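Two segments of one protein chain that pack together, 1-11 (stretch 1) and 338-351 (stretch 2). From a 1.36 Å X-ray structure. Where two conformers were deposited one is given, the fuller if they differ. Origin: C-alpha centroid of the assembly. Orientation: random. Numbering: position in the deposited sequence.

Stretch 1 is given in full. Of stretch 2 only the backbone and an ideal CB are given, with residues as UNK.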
# COMPACT_ATOMS: atom_id res chain seq x y z
N GLY A 1 -20.76 -13.18 22.27
CA GLY A 1 -20.40 -13.10 23.72
C GLY A 1 -21.08 -11.94 24.42
O GLY A 1 -21.84 -11.22 23.77
N ASN A 2 -20.79 -11.70 25.70
CA ASN A 2 -21.32 -10.49 26.38
C ASN A 2 -20.45 -9.26 26.08
O ASN A 2 -20.99 -8.17 26.18
CB ASN A 2 -21.42 -10.70 27.88
CG ASN A 2 -22.55 -11.62 28.27
OD1 ASN A 2 -23.55 -11.74 27.57
ND2 ASN A 2 -22.37 -12.27 29.39
N TYR A 3 -19.16 -9.43 25.82
CA TYR A 3 -18.18 -8.33 25.57
C TYR A 3 -17.28 -8.71 24.40
O TYR A 3 -16.73 -9.79 24.39
CB TYR A 3 -17.37 -8.04 26.84
CG TYR A 3 -18.29 -7.61 27.96
CD1 TYR A 3 -18.82 -6.34 27.98
CD2 TYR A 3 -18.74 -8.50 28.94
CE1 TYR A 3 -19.72 -5.94 28.96
CE2 TYR A 3 -19.62 -8.12 29.94
CZ TYR A 3 -20.12 -6.83 29.94
OH TYR A 3 -21.04 -6.48 30.89
N ALA A 4 -17.14 -7.81 23.47
CA ALA A 4 -16.30 -8.04 22.27
C ALA A 4 -14.90 -7.46 22.49
O ALA A 4 -14.75 -6.24 22.35
CB ALA A 4 -16.95 -7.47 21.03
N LEU A 5 -13.92 -8.31 22.81
CA LEU A 5 -12.58 -7.82 23.21
C LEU A 5 -11.54 -8.15 22.13
O LEU A 5 -10.36 -7.88 22.38
CB LEU A 5 -12.20 -8.44 24.56
CG LEU A 5 -13.23 -8.23 25.67
CD1 LEU A 5 -12.79 -8.91 26.94
CD2 LEU A 5 -13.48 -6.73 25.89
N GLY A 6 -11.97 -8.65 20.98
CA GLY A 6 -11.06 -9.06 19.92
C GLY A 6 -10.73 -7.92 18.97
O GLY A 6 -11.14 -6.78 19.15
N PRO A 7 -9.89 -8.25 17.98
CA PRO A 7 -9.37 -7.23 17.05
C PRO A 7 -10.39 -6.66 16.04
O PRO A 7 -10.02 -5.87 15.19
CB PRO A 7 -8.16 -7.98 16.49
CG PRO A 7 -8.49 -9.41 16.55
CD PRO A 7 -9.24 -9.55 17.85
N GLU A 8 -11.66 -7.02 16.12
CA GLU A 8 -12.72 -6.40 15.29
C GLU A 8 -12.29 -6.55 13.82
O GLU A 8 -11.90 -7.66 13.43
CB GLU A 8 -12.94 -4.95 15.77
CG GLU A 8 -13.10 -4.83 17.26
CD GLU A 8 -14.50 -4.70 17.79
OE1 GLU A 8 -14.65 -3.85 18.66
OE2 GLU A 8 -15.43 -5.44 17.34
N GLY A 9 -12.39 -5.52 12.98
CA GLY A 9 -12.06 -5.57 11.55
C GLY A 9 -10.58 -5.32 11.28
O GLY A 9 -10.28 -4.99 10.11
N LEU A 10 -9.68 -5.47 12.26
CA LEU A 10 -8.26 -5.18 11.96
C LEU A 10 -7.71 -6.10 10.87
O LEU A 10 -6.85 -5.61 10.09
CB LEU A 10 -7.39 -5.22 13.20
CG LEU A 10 -7.61 -4.05 14.15
CD1 LEU A 10 -6.84 -4.32 15.44
CD2 LEU A 10 -7.19 -2.74 13.53
N LYS A 11 -8.15 -7.33 10.76
CA LYS A 11 -7.56 -8.29 9.80
C LYS A 11 -7.75 -7.76 8.37
O LYS A 11 -6.77 -7.69 7.62
CB LYS A 11 -8.18 -9.66 9.99
CG LYS A 11 -7.29 -10.82 9.65
CD LYS A 11 -7.83 -12.16 10.14
CE LYS A 11 -6.93 -13.30 9.74
NZ LYS A 11 -7.60 -14.61 9.91
N UNK A 338 -15.11 -16.20 29.14
CA UNK A 338 -15.48 -16.61 27.76
C UNK A 338 -15.01 -15.54 26.77
O UNK A 338 -14.46 -15.88 25.72
CB UNK A 338 -16.99 -16.82 27.63
N UNK A 339 -15.22 -14.28 27.10
CA UNK A 339 -14.86 -13.15 26.23
C UNK A 339 -13.34 -12.99 26.22
O UNK A 339 -12.77 -12.70 25.15
CB UNK A 339 -15.53 -11.86 26.70
N UNK A 340 -12.69 -13.20 27.35
CA UNK A 340 -11.22 -13.13 27.40
C UNK A 340 -10.62 -14.22 26.50
O UNK A 340 -9.63 -13.93 25.82
CB UNK A 340 -10.72 -13.29 28.84
N UNK A 341 -11.15 -15.43 26.61
CA UNK A 341 -10.56 -16.58 25.90
C UNK A 341 -10.76 -16.39 24.39
O UNK A 341 -9.81 -16.66 23.59
CB UNK A 341 -11.19 -17.90 26.37
N UNK A 342 -11.93 -15.93 23.98
CA UNK A 342 -12.23 -15.69 22.56
C UNK A 342 -11.24 -14.64 22.03
O UNK A 342 -10.71 -14.82 20.90
CB UNK A 342 -13.68 -15.23 22.37
N UNK A 343 -11.03 -13.58 22.78
CA UNK A 343 -10.11 -12.51 22.36
C UNK A 343 -8.67 -13.02 22.31
O UNK A 343 -7.91 -12.62 21.40
CB UNK A 343 -10.21 -11.31 23.31
N UNK A 344 -8.28 -13.85 23.26
CA UNK A 344 -6.91 -14.43 23.31
C UNK A 344 -6.65 -15.08 21.96
O UNK A 344 -5.61 -14.82 21.34
CB UNK A 344 -6.76 -15.44 24.44
N UNK A 345 -7.60 -15.92 21.53
CA UNK A 345 -7.43 -16.70 20.28
C UNK A 345 -7.38 -15.75 19.08
O UNK A 345 -6.53 -15.94 18.21
CB UNK A 345 -8.57 -17.71 20.11
N UNK A 346 -8.30 -14.78 19.00
CA UNK A 346 -8.37 -13.89 17.80
C UNK A 346 -7.13 -12.98 17.74
O UNK A 346 -6.51 -12.83 16.66
CB UNK A 346 -9.64 -13.04 17.83
N UNK A 347 -6.68 -12.46 18.87
CA UNK A 347 -5.44 -11.65 18.93
C UNK A 347 -4.23 -12.50 18.52
O UNK A 347 -3.41 -12.01 17.72
CB UNK A 347 -5.23 -11.08 20.34
N UNK A 348 -4.13 -13.73 19.00
CA UNK A 348 -2.96 -14.56 18.62
C UNK A 348 -3.01 -14.79 17.10
O UNK A 348 -1.94 -14.77 16.46
CB UNK A 348 -2.95 -15.89 19.37
N UNK A 349 -4.21 -14.91 16.55
CA UNK A 349 -4.40 -15.24 15.12
C UNK A 349 -3.90 -14.11 14.21
O UNK A 349 -3.55 -14.39 13.09
CB UNK A 349 -5.88 -15.52 14.83
N UNK A 350 -3.85 -12.87 14.67
CA UNK A 350 -3.47 -11.71 13.83
C UNK A 350 -1.98 -11.41 13.99
O UNK A 350 -1.46 -10.63 13.21
CB UNK A 350 -4.30 -10.48 14.20
N UNK A 351 -1.32 -11.98 14.99
CA UNK A 351 0.06 -11.58 15.38
C UNK A 351 1.07 -11.71 14.24
O UNK A 351 1.73 -10.72 13.92
CB UNK A 351 0.53 -12.43 16.56

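Every position from 338 to 351 has helical backbone angles, so the CA-to-CB direction and the atoms of stretch 1 near the ideal CB are the evidence for each side chain.

At 338 the ideal CB points toward stretch 1 but finds none of its atoms within 5.5 Å; a polar residue would suit, and Asp338 makes no contact.

Position 339 points toward the start of stretch 1, where the backbone N atoms of Asn2 and Tyr3 lie ahead. A short acceptor such as Asp or Asn fits. The residue is Asp339: Asn2 N gives its OD1 a weak hydrogen bond (3.3 Å, 123°), and its OD2 lies 3.2 Å from Tyr3 N and near the plane of the Tyr3 ring, at its edge. A water accepts from Leu5 N (3.0 Å to the water O) and lies 2.8 Å from Asp339 O.

At 340 the CB points away, yet it is 5.2 Å from Leu5 CD1, so a long apolar chain could return. Leu340 does, its CD2 reaching 3.7 Å from Leu5 CD1.

Positions 341, 342, 344, 345 and 348 have no atom of stretch 1 within 5.5 Å of the ideal CB, which leaves their choice open. They are Lys341, Ala342, Lys344, Glu345 and Asn348, all without contact.

At 343 the backbones come close, CA to CA of Gly6 being 4.3 Å, and the ideal CB is already 3.6 Å from Leu5 O. This favours a small residue. Ala343 CB packs 3.7 Å from Leu5 CB.

The ideal CB at 346 is 3.5 Å from Pro7 CD, again favouring Ala, Ser or Gly. Ser346 adopts p, bringing OG to 3.2 Å from Pro7 CD.

Position 347 points sideways, its CB 5.0 Å from Pro7 CD. Beyond lie an unpaired acceptor within the stretches, Leu5 O, and the apolar Pro7 and Leu10; a large side chain with a donor could serve both. Trp347 NE1 donates to Leu5 O (3.0 Å, 158°), while Pro7 CB sits over its six-membered ring, 3.6 Å from the centroid and 7° off the normal, a CH-pi contact. Leu10 CD1 is 3.8 Å from CH2 of Trp347.

At 349 the ideal CB is 5.3 Å from Lys11 NZ, inviting Asp or Glu. Asp349 OD2 forms a salt bridge with Lys11 NZ at 3.0 Å.

Position 350 points toward Pro7 and the Lys11 chain, CB 4.9 Å from Pro7 CG; Ile, Leu, Val or Met would suit. Ile350 CD1 packs 3.7 Å from Leu10 CB and 4.2 Å from Pro7 CB.

Position 351 is out of reach, and His351 makes no contact with stretch 1.

Stretch 2 (338-351) DDLKAAKESWNDIH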
# COMPACT_ATOMS: atom_id res chain seq x y z
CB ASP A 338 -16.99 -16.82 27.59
CG ASP A 338 -17.58 -18.00 28.35
OD1 ASP A 338 -16.85 -18.98 28.56
OD2 ASP A 338 -18.80 -17.91 28.69
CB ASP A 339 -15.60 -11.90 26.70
CG ASP A 339 -17.11 -12.09 26.68
OD1 ASP A 339 -17.63 -12.68 25.69
OD2 ASP A 339 -17.78 -11.70 27.69
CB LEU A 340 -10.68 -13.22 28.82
CG LEU A 340 -11.16 -12.12 29.76
CD1 LEU A 340 -10.75 -12.44 31.19
CD2 LEU A 340 -10.64 -10.75 29.37
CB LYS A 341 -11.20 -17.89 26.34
CG LYS A 341 -10.67 -19.12 25.61
CD LYS A 341 -11.03 -20.39 26.28
CE LYS A 341 -10.70 -21.61 25.45
NZ LYS A 341 -11.64 -22.73 25.69
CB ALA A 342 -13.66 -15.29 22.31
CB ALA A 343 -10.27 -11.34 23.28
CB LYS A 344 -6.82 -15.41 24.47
CG LYS A 344 -5.42 -15.91 24.77
CD LYS A 344 -5.47 -17.08 25.72
CE LYS A 344 -4.17 -17.28 26.48
NZ LYS A 344 -3.05 -17.56 25.56
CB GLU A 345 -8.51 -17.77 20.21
CG GLU A 345 -8.29 -18.82 21.29
CD GLU A 345 -9.31 -19.95 21.42
OE1 GLU A 345 -10.03 -20.21 20.42
OE2 GLU A 345 -9.37 -20.59 22.51
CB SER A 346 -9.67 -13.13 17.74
OG SER A 346 -9.97 -12.48 18.98
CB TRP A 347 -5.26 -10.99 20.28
CG TRP A 347 -6.08 -9.75 20.44
CD1 TRP A 347 -7.20 -9.58 21.21
CD2 TRP A 347 -5.89 -8.52 19.72
NE1 TRP A 347 -7.68 -8.31 21.04
CE2 TRP A 347 -6.91 -7.65 20.13
CE3 TRP A 347 -4.91 -8.09 18.81
CZ2 TRP A 347 -7.00 -6.36 19.67
CZ3 TRP A 347 -5.03 -6.81 18.34
CH2 TRP A 347 -6.06 -5.96 18.76
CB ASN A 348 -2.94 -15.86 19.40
CG ASN A 348 -1.82 -16.73 18.92
OD1 ASN A 348 -0.65 -16.38 19.06
ND2 ASN A 348 -2.19 -17.79 18.24
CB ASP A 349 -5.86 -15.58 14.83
CG ASP A 349 -6.19 -15.74 13.35
OD1 ASP A 349 -5.84 -16.78 12.80
OD2 ASP A 349 -6.77 -14.79 12.76
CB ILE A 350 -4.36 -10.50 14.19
CG1 ILE A 350 -4.45 -9.51 13.06
CG2 ILE A 350 -3.92 -9.82 15.47
CD1 ILE A 350 -5.38 -8.38 13.35
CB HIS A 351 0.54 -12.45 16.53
CG HIS A 351 1.81 -11.99 17.18
ND1 HIS A 351 3.05 -12.11 16.61
CD2 HIS A 351 2.01 -11.52 18.43
CE1 HIS A 351 3.97 -11.69 17.47
NE2 HIS A 351 3.35 -11.30 18.58
O HOH W 1 -14.00 -11.28 23.08
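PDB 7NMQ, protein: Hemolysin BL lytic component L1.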